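Endonuclease and methylase LlaGI (Lactococcus lactis, PDB 5FFJ) is a single-chain Type ISP restriction-modification enzyme that recognises a DNA sequence, methylates DNA and probably moves along it with a helicase-like ATPase before cleavage. Local coordinates at residues L1213-T1217 against T1228-D1234; D1234-Y1239 against Y1273-R1278; T79-W83 against M144-F148; V714-D719 against T750-L754. All blocks are in the same frame, centred on the assembly; numbering follows the deposited sequence.

Interaction 1: residues L1213-T1217 against T1228-D1234; sequences LPRFT and TDNIVSD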
# COMPACT_ATOMS: atom_id res chain seq x y z
N LEU A 1213 -35.26 -7.50 11.98
CA LEU A 1213 -36.61 -8.02 11.84
C LEU A 1213 -37.61 -7.06 12.47
O LEU A 1213 -37.89 -7.16 13.67
CB LEU A 1213 -36.70 -9.41 12.48
CG LEU A 1213 -35.76 -10.42 11.82
CD1 LEU A 1213 -35.39 -11.52 12.78
CD2 LEU A 1213 -36.40 -10.99 10.57
N PRO A 1214 -38.15 -6.12 11.68
CA PRO A 1214 -38.98 -5.05 12.23
C PRO A 1214 -40.30 -5.55 12.80
O PRO A 1214 -40.86 -6.54 12.33
CB PRO A 1214 -39.22 -4.14 11.03
CG PRO A 1214 -39.11 -5.03 9.85
CD PRO A 1214 -38.05 -6.03 10.21
N ARG A 1215 -40.80 -4.84 13.82
CA ARG A 1215 -42.08 -5.15 14.42
C ARG A 1215 -43.20 -4.54 13.59
O ARG A 1215 -44.30 -5.09 13.51
CB ARG A 1215 -42.13 -4.63 15.86
CG ARG A 1215 -43.48 -4.79 16.56
CD ARG A 1215 -43.85 -6.26 16.74
NE ARG A 1215 -45.12 -6.42 17.45
CZ ARG A 1215 -46.31 -6.35 16.87
NH1 ARG A 1215 -46.43 -6.13 15.57
NH2 ARG A 1215 -47.41 -6.51 17.61
N PHE A 1216 -42.90 -3.41 12.96
CA PHE A 1216 -43.87 -2.68 12.16
C PHE A 1216 -43.31 -2.29 10.80
O PHE A 1216 -42.10 -2.17 10.62
CB PHE A 1216 -44.32 -1.41 12.89
CG PHE A 1216 -45.00 -1.67 14.21
CD1 PHE A 1216 -45.99 -2.62 14.32
CD2 PHE A 1216 -44.64 -0.95 15.33
CE1 PHE A 1216 -46.62 -2.85 15.53
CE2 PHE A 1216 -45.26 -1.17 16.54
CZ PHE A 1216 -46.25 -2.12 16.64
N THR A 1217 -44.21 -2.11 9.83
CA THR A 1217 -43.87 -1.49 8.56
C THR A 1217 -44.85 -0.36 8.29
O THR A 1217 -46.02 -0.45 8.66
CB THR A 1217 -43.91 -2.50 7.40
OG1 THR A 1217 -45.13 -3.25 7.46
CG2 THR A 1217 -42.73 -3.45 7.48
N THR A 1228 -48.50 -1.04 10.03
CA THR A 1228 -48.84 -2.41 9.69
C THR A 1228 -48.06 -3.39 10.56
O THR A 1228 -46.85 -3.23 10.74
CB THR A 1228 -48.55 -2.72 8.21
OG1 THR A 1228 -49.11 -1.70 7.38
CG2 THR A 1228 -49.13 -4.07 7.81
N ASP A 1229 -48.75 -4.39 11.09
CA ASP A 1229 -48.10 -5.44 11.86
C ASP A 1229 -47.28 -6.33 10.94
O ASP A 1229 -47.83 -6.99 10.05
CB ASP A 1229 -49.14 -6.28 12.61
CG ASP A 1229 -49.77 -5.53 13.77
OD1 ASP A 1229 -49.22 -4.49 14.19
OD2 ASP A 1229 -50.82 -5.99 14.27
N ASN A 1230 -45.96 -6.35 11.15
CA ASN A 1230 -45.08 -7.21 10.37
C ASN A 1230 -45.01 -8.61 10.98
O ASN A 1230 -44.35 -9.50 10.44
CB ASN A 1230 -43.67 -6.61 10.29
CG ASN A 1230 -42.79 -7.33 9.27
OD1 ASN A 1230 -43.22 -7.60 8.15
ND2 ASN A 1230 -41.57 -7.65 9.68
N ILE A 1231 -45.70 -8.80 12.10
CA ILE A 1231 -45.73 -10.09 12.79
C ILE A 1231 -47.04 -10.19 13.56
O ILE A 1231 -47.63 -9.17 13.91
CB ILE A 1231 -44.51 -10.24 13.74
CG1 ILE A 1231 -44.50 -11.63 14.39
CG2 ILE A 1231 -44.52 -9.15 14.80
CD1 ILE A 1231 -43.21 -11.95 15.12
N VAL A 1232 -47.50 -11.41 13.81
CA VAL A 1232 -48.80 -11.64 14.44
C VAL A 1232 -49.00 -10.82 15.71
O VAL A 1232 -49.87 -9.95 15.77
CB VAL A 1232 -49.01 -13.12 14.79
CG1 VAL A 1232 -50.35 -13.32 15.48
CG2 VAL A 1232 -48.92 -13.98 13.54
N SER A 1233 -48.19 -11.10 16.73
CA SER A 1233 -48.38 -10.52 18.06
C SER A 1233 -47.06 -10.15 18.73
O SER A 1233 -45.99 -10.59 18.31
CB SER A 1233 -49.15 -11.50 18.94
OG SER A 1233 -48.47 -12.74 19.02
N ASP A 1234 -47.16 -9.35 19.79
CA ASP A 1234 -46.01 -9.06 20.64
C ASP A 1234 -45.45 -10.35 21.23
O ASP A 1234 -44.24 -10.53 21.32
CB ASP A 1234 -46.39 -8.10 21.77
CG ASP A 1234 -46.54 -6.67 21.30
OD1 ASP A 1234 -46.84 -6.46 20.10
OD2 ASP A 1234 -46.36 -5.75 22.13
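Arg1215 reaches across to two carboxylates of segment 1228-1234 and forms a salt-bridge network. Its NH2 meets Asp1234 OD1 at 2.6 Å, nearly along the C-O axis of the acid, and NE adds a weak bond to the same oxygen; the two flat groups stand almost perpendicular. NH1 makes a longer bridge to Asp1229 OD1 at 3.5 Å. The chain leaves with CG opposite the backbone N (chi1 175°) and bends at chi2, which brings the guanidinium back toward Asp1229 and Asp1234. Apolar packing accompanies the charges: Arg1215 CD rests on Ile1231 CG2 at 3.5 Å, and Arg1215 CG lies over the centre of the Phe1216 ring. Among the backbone bonds, Thr1217 and Thr1228 form an antiparallel hydrogen-bonded pair, in which the bond from Thr1228 N is weak, and Asn1230 N donates to Arg1215 O. The side-chain amide of Asn1230 adds a nearly straight bond, ND2 to Pro1214 O at 3.0 Å; ND2 also bonds to Val1056 O and OD1 to Ser1055 OG. The contact closes the small hairpin of strands 1216-1217 and 1228-1229, which follows strand 1210-1214 and leads into helix 1234-1243, whose Phe1237 packs against Arg1215 and Ile1231.

Interaction 2: residues D1234-Y1239 against Y1273-R1278; sequences DDEFYY and YVEIGR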
# COMPACT_ATOMS: atom_id res chain seq x y z
N ASP A 1234 -47.16 -9.35 19.79
CA ASP A 1234 -46.01 -9.06 20.64
C ASP A 1234 -45.45 -10.35 21.23
O ASP A 1234 -44.24 -10.53 21.32
CB ASP A 1234 -46.39 -8.10 21.77
CG ASP A 1234 -46.54 -6.67 21.30
OD1 ASP A 1234 -46.84 -6.46 20.10
OD2 ASP A 1234 -46.36 -5.75 22.13
N ASP A 1235 -46.35 -11.25 21.63
CA ASP A 1235 -45.95 -12.51 22.23
C ASP A 1235 -45.07 -13.32 21.29
O ASP A 1235 -44.06 -13.89 21.70
CB ASP A 1235 -47.19 -13.33 22.63
CG ASP A 1235 -47.82 -12.84 23.92
OD1 ASP A 1235 -47.60 -11.66 24.28
OD2 ASP A 1235 -48.52 -13.63 24.58
N GLU A 1236 -45.45 -13.36 20.01
CA GLU A 1236 -44.66 -14.07 19.01
C GLU A 1236 -43.33 -13.35 18.78
O GLU A 1236 -42.29 -13.98 18.62
CB GLU A 1236 -45.43 -14.19 17.70
CG GLU A 1236 -44.76 -15.09 16.67
CD GLU A 1236 -44.67 -16.53 17.12
OE1 GLU A 1236 -45.43 -16.92 18.03
OE2 GLU A 1236 -43.82 -17.27 16.57
N PHE A 1237 -43.39 -12.03 18.77
CA PHE A 1237 -42.20 -11.20 18.57
C PHE A 1237 -41.16 -11.47 19.65
O PHE A 1237 -40.00 -11.75 19.35
CB PHE A 1237 -42.58 -9.72 18.57
CG PHE A 1237 -41.45 -8.80 18.22
CD1 PHE A 1237 -41.08 -8.61 16.89
CD2 PHE A 1237 -40.76 -8.11 19.20
CE1 PHE A 1237 -40.05 -7.76 16.57
CE2 PHE A 1237 -39.72 -7.26 18.88
CZ PHE A 1237 -39.37 -7.08 17.56
N TYR A 1238 -41.57 -11.39 20.91
CA TYR A 1238 -40.65 -11.60 22.02
C TYR A 1238 -40.28 -13.07 22.18
O TYR A 1238 -39.22 -13.38 22.72
CB TYR A 1238 -41.25 -11.05 23.32
CG TYR A 1238 -41.43 -9.55 23.29
CD1 TYR A 1238 -40.34 -8.71 23.13
CD2 TYR A 1238 -42.69 -8.98 23.42
CE1 TYR A 1238 -40.50 -7.33 23.10
CE2 TYR A 1238 -42.86 -7.61 23.39
CZ TYR A 1238 -41.76 -6.79 23.23
OH TYR A 1238 -41.91 -5.42 23.20
N TYR A 1239 -41.14 -13.97 21.70
CA TYR A 1239 -40.81 -15.39 21.70
C TYR A 1239 -39.58 -15.65 20.85
O TYR A 1239 -38.69 -16.39 21.24
CB TYR A 1239 -41.96 -16.24 21.19
CG TYR A 1239 -41.53 -17.65 20.89
CD1 TYR A 1239 -41.08 -18.49 21.90
CD2 TYR A 1239 -41.55 -18.14 19.59
CE1 TYR A 1239 -40.67 -19.78 21.63
CE2 TYR A 1239 -41.14 -19.44 19.31
CZ TYR A 1239 -40.71 -20.25 20.34
OH TYR A 1239 -40.31 -21.54 20.07
N TYR A 1273 -40.29 -18.66 27.21
CA TYR A 1273 -39.44 -17.95 26.25
C TYR A 1273 -39.96 -16.54 26.02
O TYR A 1273 -39.18 -15.61 25.81
CB TYR A 1273 -39.37 -18.71 24.92
CG TYR A 1273 -38.55 -19.98 25.00
CD1 TYR A 1273 -37.20 -19.98 24.68
CD2 TYR A 1273 -39.13 -21.18 25.40
CE1 TYR A 1273 -36.45 -21.14 24.76
CE2 TYR A 1273 -38.38 -22.34 25.48
CZ TYR A 1273 -37.05 -22.31 25.16
OH TYR A 1273 -36.31 -23.47 25.24
N VAL A 1274 -41.28 -16.38 26.05
CA VAL A 1274 -41.89 -15.08 25.87
C VAL A 1274 -41.55 -14.17 27.04
O VAL A 1274 -41.18 -13.01 26.86
CB VAL A 1274 -43.42 -15.18 25.75
CG1 VAL A 1274 -44.01 -13.83 25.36
CG2 VAL A 1274 -43.81 -16.24 24.73
N GLU A 1275 -41.68 -14.72 28.24
CA GLU A 1275 -41.38 -14.00 29.48
C GLU A 1275 -39.99 -13.38 29.43
O GLU A 1275 -39.84 -12.16 29.52
CB GLU A 1275 -41.50 -14.94 30.68
CG GLU A 1275 -42.16 -14.34 31.90
CD GLU A 1275 -42.10 -15.26 33.10
OE1 GLU A 1275 -40.98 -15.53 33.59
OE2 GLU A 1275 -43.17 -15.73 33.56
N ILE A 1276 -38.98 -14.23 29.30
CA ILE A 1276 -37.59 -13.78 29.29
C ILE A 1276 -37.31 -12.96 28.04
O ILE A 1276 -36.43 -12.10 28.03
CB ILE A 1276 -36.63 -14.97 29.39
CG1 ILE A 1276 -36.84 -15.67 30.74
CG2 ILE A 1276 -35.17 -14.51 29.24
CD1 ILE A 1276 -36.03 -16.92 30.92
N GLY A 1277 -38.06 -13.24 26.98
CA GLY A 1277 -37.97 -12.44 25.77
C GLY A 1277 -38.32 -11.00 26.07
O GLY A 1277 -37.64 -10.08 25.62
N ARG A 1278 -39.39 -10.80 26.84
CA ARG A 1278 -39.82 -9.46 27.21
C ARG A 1278 -38.80 -8.78 28.12
O ARG A 1278 -38.45 -7.62 27.91
CB ARG A 1278 -41.18 -9.51 27.90
CG ARG A 1278 -42.33 -9.88 26.98
CD ARG A 1278 -43.68 -9.53 27.59
NE ARG A 1278 -44.53 -8.80 26.65
CZ ARG A 1278 -45.41 -9.37 25.83
NH1 ARG A 1278 -45.59 -10.69 25.83
NH2 ARG A 1278 -46.13 -8.62 25.01
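Tyr1238 and Arg1278 pack against each other where helices 1234-1243 and 1270-1285 cross; the local axes of segments 1234-1239 and 1273-1278 approach to 7.9 Å at 80°. The hollow that permits this approach is Gly1277: its CA sits 3.4 Å from Tyr1238 O in a CA-H...O contact, and a side chain there would probably run into that carbonyl. Beside this hollow the Tyr1238 ring leans on the arginine, with Arg1278 CA over one face. The guanidinium in turn has Tyr1238 CD2 above its centre, CZ to CD2 3.7 Å, though the two planes are inclined by 52°. A bend at chi3 (132°) turns the arginine's end toward the start of the first helix, where NH1 gives Asp1235 OD1 a straight salt-bridge bond of 2.7 Å. The bond lies in the guanidinium plane but comes from above the carboxylate. An alanine in place of Arg1278 would probably leave Asp1235 without its ionic mate and uncover part of the Tyr1238 ring. One turn before Arg1278 and beside its guanidinium, Val1274 packs its methyls against Asp1235 O and Tyr1239 CB, CG2 lying 4.0 Å from Tyr1239 CB. Next to it Tyr1239 turns its ring edge toward the face of Tyr1273, centroids 6.0 Å apart, while CD1 touches Tyr1273 CB at 3.5 Å; Tyr1239 OH bonds to Pro1265 O. This is a close, near-perpendicular helix-helix packing with glycine at the crossing, within the C-terminal specificity domain.

Interaction 3: residues T79-W83 against M144-F148; sequences TLRGW and MLVVF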
# COMPACT_ATOMS: atom_id res chain seq x y z
N THR A 79 47.18 29.62 -3.43
CA THR A 79 46.08 30.09 -4.28
C THR A 79 46.36 31.48 -4.83
O THR A 79 46.08 31.76 -5.99
CB THR A 79 44.75 30.11 -3.51
OG1 THR A 79 44.89 30.88 -2.31
CG2 THR A 79 44.31 28.70 -3.16
N LEU A 80 46.90 32.36 -3.99
CA LEU A 80 47.20 33.73 -4.39
C LEU A 80 48.19 33.74 -5.56
O LEU A 80 47.99 34.46 -6.54
CB LEU A 80 47.77 34.53 -3.22
CG LEU A 80 48.03 36.02 -3.49
CD1 LEU A 80 46.91 36.88 -2.92
CD2 LEU A 80 49.38 36.45 -2.93
N ARG A 81 49.24 32.95 -5.44
CA ARG A 81 50.27 32.88 -6.47
C ARG A 81 49.76 32.13 -7.70
O ARG A 81 49.90 32.60 -8.83
CB ARG A 81 51.52 32.19 -5.93
CG ARG A 81 52.16 32.90 -4.75
CD ARG A 81 53.24 32.04 -4.11
NE ARG A 81 53.83 32.70 -2.95
CZ ARG A 81 54.78 32.16 -2.18
NH1 ARG A 81 55.25 30.95 -2.45
NH2 ARG A 81 55.26 32.84 -1.15
N GLY A 82 49.17 30.96 -7.46
CA GLY A 82 48.72 30.10 -8.54
C GLY A 82 47.62 30.71 -9.39
O GLY A 82 47.49 30.37 -10.56
N TRP A 83 46.83 31.60 -8.80
CA TRP A 83 45.77 32.26 -9.56
C TRP A 83 46.36 33.24 -10.57
O TRP A 83 45.98 33.24 -11.73
CB TRP A 83 44.79 32.99 -8.63
CG TRP A 83 43.57 32.18 -8.30
CD1 TRP A 83 43.51 30.83 -8.09
CD2 TRP A 83 42.22 32.66 -8.17
NE1 TRP A 83 42.22 30.45 -7.83
CE2 TRP A 83 41.41 31.55 -7.87
CE3 TRP A 83 41.62 33.92 -8.28
CZ2 TRP A 83 40.03 31.65 -7.68
CZ3 TRP A 83 40.25 34.02 -8.08
CH2 TRP A 83 39.47 32.90 -7.79
N MET A 144 38.80 42.16 -12.35
CA MET A 144 38.22 41.62 -11.13
C MET A 144 39.18 41.65 -9.95
O MET A 144 40.40 41.48 -10.11
CB MET A 144 37.73 40.19 -11.38
CG MET A 144 38.80 39.11 -11.35
SD MET A 144 38.05 37.50 -11.70
CE MET A 144 39.44 36.41 -11.43
N LEU A 145 38.62 41.88 -8.76
CA LEU A 145 39.38 41.99 -7.52
C LEU A 145 39.12 40.78 -6.63
O LEU A 145 37.99 40.53 -6.20
CB LEU A 145 39.01 43.28 -6.79
CG LEU A 145 39.42 43.48 -5.32
CD1 LEU A 145 40.82 44.06 -5.17
CD2 LEU A 145 38.40 44.38 -4.63
N VAL A 146 40.19 40.04 -6.35
CA VAL A 146 40.11 38.81 -5.58
C VAL A 146 40.80 38.95 -4.23
O VAL A 146 42.03 39.01 -4.15
CB VAL A 146 40.74 37.63 -6.33
CG1 VAL A 146 40.48 36.33 -5.59
CG2 VAL A 146 40.19 37.56 -7.75
N VAL A 147 40.00 39.00 -3.17
CA VAL A 147 40.51 39.08 -1.81
C VAL A 147 40.64 37.68 -1.21
O VAL A 147 39.64 37.04 -0.90
CB VAL A 147 39.59 39.94 -0.92
CG1 VAL A 147 40.21 40.13 0.46
CG2 VAL A 147 39.31 41.28 -1.57
N PHE A 148 41.87 37.22 -1.07
CA PHE A 148 42.14 35.93 -0.43
C PHE A 148 42.23 36.12 1.08
O PHE A 148 43.00 36.94 1.56
CB PHE A 148 43.44 35.32 -0.97
CG PHE A 148 43.39 34.99 -2.44
CD1 PHE A 148 43.54 35.99 -3.39
CD2 PHE A 148 43.18 33.69 -2.86
CE1 PHE A 148 43.50 35.69 -4.74
CE2 PHE A 148 43.14 33.39 -4.21
CZ PHE A 148 43.30 34.38 -5.15
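Phe148, at the end of segment 144-148, stands against helix 73-86 and is met by three of its side chains. The ring points its edge at Trp83: CZ comes over the indole face, 3.6 Å from Trp83 CE3, in an edge-to-face pair with planes at 83° and six-membered ring centroids 5.2 Å apart. One face of the phenyl receives the helix backbone, Leu80 CA lying 4.0 Å from the ring centroid in a CH-pi contact. Leu80 CD1 extends along the ring to Phe148 CD1 at 3.5 Å. Thr79 OG1 approaches obliquely, 3.3 Å from Phe148 CD2, while its hydroxyl bonds back to carbonyls of its own helix, Leu76 O foremost and also Leu75 O. That bonding fits the torsion of Thr79, whose OG1 sits between the backbone N and the carbonyl carbon (chi1 54°). Farther toward the start of the strand, Trp83 CZ3 meets Val146 CG1 at 3.4 Å, and the CE methyl of Met144 reaches Trp83 CZ3 at 4.2 Å. In the next shell Tyr68 of strand 64-70 packs against both Trp83 and Phe148, residues Ser49, Leu50 and Ser53 of helix 45-60 touch the indole, and Trp83 NE1 gives a weak bond to Thr46 O. Strand 144-150 is itself fixed between strands 91-96 and 64-70. Here a helix lies on the parallel sheet of a P-loop NTPase-type domain, and the chemistry between the two segments is mainly apolar and aromatic, so cohesion rests on shape and burial, while Thr79 OG1 bonds within helix 73-86 and Trp83 NE1 weakly to helix 45-60.

Interaction 4: residues V714-D719 against T750-L754; sequences VHSVDD and TLTYL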
# COMPACT_ATOMS: atom_id res chain seq x y z
N VAL A 714 5.73 -27.58 -4.43
CA VAL A 714 6.61 -28.19 -5.42
C VAL A 714 6.73 -29.69 -5.16
O VAL A 714 6.49 -30.50 -6.05
CB VAL A 714 8.00 -27.54 -5.42
CG1 VAL A 714 8.98 -28.35 -6.27
CG2 VAL A 714 7.93 -26.11 -5.92
N HIS A 715 7.12 -30.04 -3.94
CA HIS A 715 7.13 -31.43 -3.51
C HIS A 715 5.75 -32.06 -3.70
O HIS A 715 5.62 -33.19 -4.17
CB HIS A 715 7.53 -31.55 -2.04
CG HIS A 715 8.97 -31.25 -1.77
ND1 HIS A 715 9.71 -31.94 -0.83
CD2 HIS A 715 9.80 -30.32 -2.29
CE1 HIS A 715 10.94 -31.46 -0.80
NE2 HIS A 715 11.02 -30.47 -1.67
N SER A 716 4.72 -31.31 -3.32
CA SER A 716 3.34 -31.77 -3.40
C SER A 716 2.92 -31.99 -4.85
O SER A 716 2.22 -32.95 -5.17
CB SER A 716 2.41 -30.77 -2.72
OG SER A 716 2.84 -30.50 -1.40
N VAL A 717 3.34 -31.08 -5.73
CA VAL A 717 3.04 -31.19 -7.15
C VAL A 717 3.83 -32.36 -7.74
O VAL A 717 3.29 -33.14 -8.53
CB VAL A 717 3.39 -29.88 -7.90
CG1 VAL A 717 3.58 -30.13 -9.39
CG2 VAL A 717 2.30 -28.84 -7.66
N ASP A 718 5.09 -32.46 -7.36
CA ASP A 718 5.96 -33.53 -7.84
C ASP A 718 5.44 -34.90 -7.42
O ASP A 718 5.26 -35.78 -8.26
CB ASP A 718 7.39 -33.33 -7.32
CG ASP A 718 8.34 -34.40 -7.81
OD1 ASP A 718 8.60 -34.45 -9.03
OD2 ASP A 718 8.84 -35.18 -6.97
N ASP A 719 5.19 -35.07 -6.12
CA ASP A 719 4.71 -36.35 -5.59
C ASP A 719 3.34 -36.70 -6.16
O ASP A 719 2.96 -37.87 -6.21
CB ASP A 719 4.65 -36.31 -4.06
CG ASP A 719 6.03 -36.19 -3.42
OD1 ASP A 719 7.03 -36.58 -4.06
OD2 ASP A 719 6.11 -35.70 -2.28
N THR A 750 12.16 -24.43 -7.68
CA THR A 750 11.84 -25.62 -8.46
C THR A 750 13.11 -26.26 -9.02
O THR A 750 13.32 -27.46 -8.88
CB THR A 750 10.88 -25.31 -9.62
OG1 THR A 750 9.82 -24.46 -9.17
CG2 THR A 750 10.28 -26.60 -10.17
N LEU A 751 13.96 -25.44 -9.65
CA LEU A 751 15.23 -25.93 -10.18
C LEU A 751 16.15 -26.37 -9.04
O LEU A 751 17.06 -27.17 -9.24
CB LEU A 751 15.92 -24.86 -11.03
CG LEU A 751 15.24 -24.37 -12.31
CD1 LEU A 751 16.00 -23.18 -12.86
CD2 LEU A 751 15.16 -25.45 -13.37
N THR A 752 15.91 -25.83 -7.84
CA THR A 752 16.69 -26.21 -6.67
C THR A 752 16.28 -27.59 -6.23
O THR A 752 17.11 -28.38 -5.76
CB THR A 752 16.50 -25.24 -5.49
OG1 THR A 752 16.71 -23.89 -5.92
CG2 THR A 752 17.47 -25.56 -4.35
N TYR A 753 14.99 -27.89 -6.36
CA TYR A 753 14.49 -29.22 -6.08
C TYR A 753 15.18 -30.18 -7.05
O TYR A 753 15.73 -31.20 -6.63
CB TYR A 753 12.96 -29.29 -6.22
CG TYR A 753 12.33 -30.57 -5.68
CD1 TYR A 753 12.71 -31.11 -4.46
CD2 TYR A 753 11.33 -31.23 -6.40
CE1 TYR A 753 12.12 -32.27 -3.97
CE2 TYR A 753 10.74 -32.39 -5.91
CZ TYR A 753 11.14 -32.91 -4.70
OH TYR A 753 10.56 -34.06 -4.23
N LEU A 754 15.18 -29.82 -8.33
CA LEU A 754 15.83 -30.62 -9.37
C LEU A 754 17.29 -30.87 -9.04
O LEU A 754 17.81 -31.97 -9.27
CB LEU A 754 15.73 -29.91 -10.73
CG LEU A 754 14.35 -29.64 -11.32
CD1 LEU A 754 14.51 -28.85 -12.61
CD2 LEU A 754 13.56 -30.91 -11.57
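The rings of His715 and Tyr753 form an offset stack, centroids 4.1 Å apart and planes inclined by 29°. Tyr753 CE1 lies over one face of the imidazole, near its rim, and His715 CD2 in turn lies over one face of the phenol. At the edge of that phenol, close to its plane, comes the carboxylate of Asp718, turned nearly perpendicular to the ring; Asp718 OD2 accepts a weak hydrogen bond from Tyr753 OH at 3.4 Å. Val714 CG1 approaches the ring obliquely, 3.7 Å from Tyr753 CD2, the two side chains sliding past each other in opposite directions. The tyrosine reaches the neighbouring helix because its CG is opposite the backbone N (chi1 -169°), sending the ring outward to lodge among residues one turn apart. At the near end Val714 CG2 reaches Thr750 OG1 at 4.1 Å, a loose touch. A leucine in place of Tyr753 would probably cost His715 its stacking partner and deprive Asp718 OD2 of the hydroxyl. Outside the two segments, Asp719 OD2 bonds to Ser1015 OG, and Asp718 OD1 bonds weakly to Leu729 N; His715 also touches Glu1014 and Ser1015. The local axes run 11.1 Å apart and cross at -60°, so one long aromatic side chain does most of the bridging. Such packing of helices 707-725 and 745-760 around the sheet that includes strand 736-738 belongs to the Rossmann-like fold of N-6 DNA methylases.

Overall arrangement
Interaction 3 comes first along the chain: it closes a loop of 60 residues and joins helix 73-86 to strand 144-150 of the ATPase-like parallel sheet. Interaction 4 follows in the methylase region, closing a 30-residue loop and joining helices 707-725 and 745-760, which precede and follow strand 736-738 in the chain. Interaction 1 then closes a hairpin of ten intervening residues in the specificity domain, and interaction 2, spanning 33 residues, ties the helix after it to helix 1270-1285. None nests or crosses; all are in series. Interactions 1 and 2 share Asp1234 and touch through Phe1237, with centres 13 Å apart, whereas the centres of interactions 1 and 3 are about 100 Å apart.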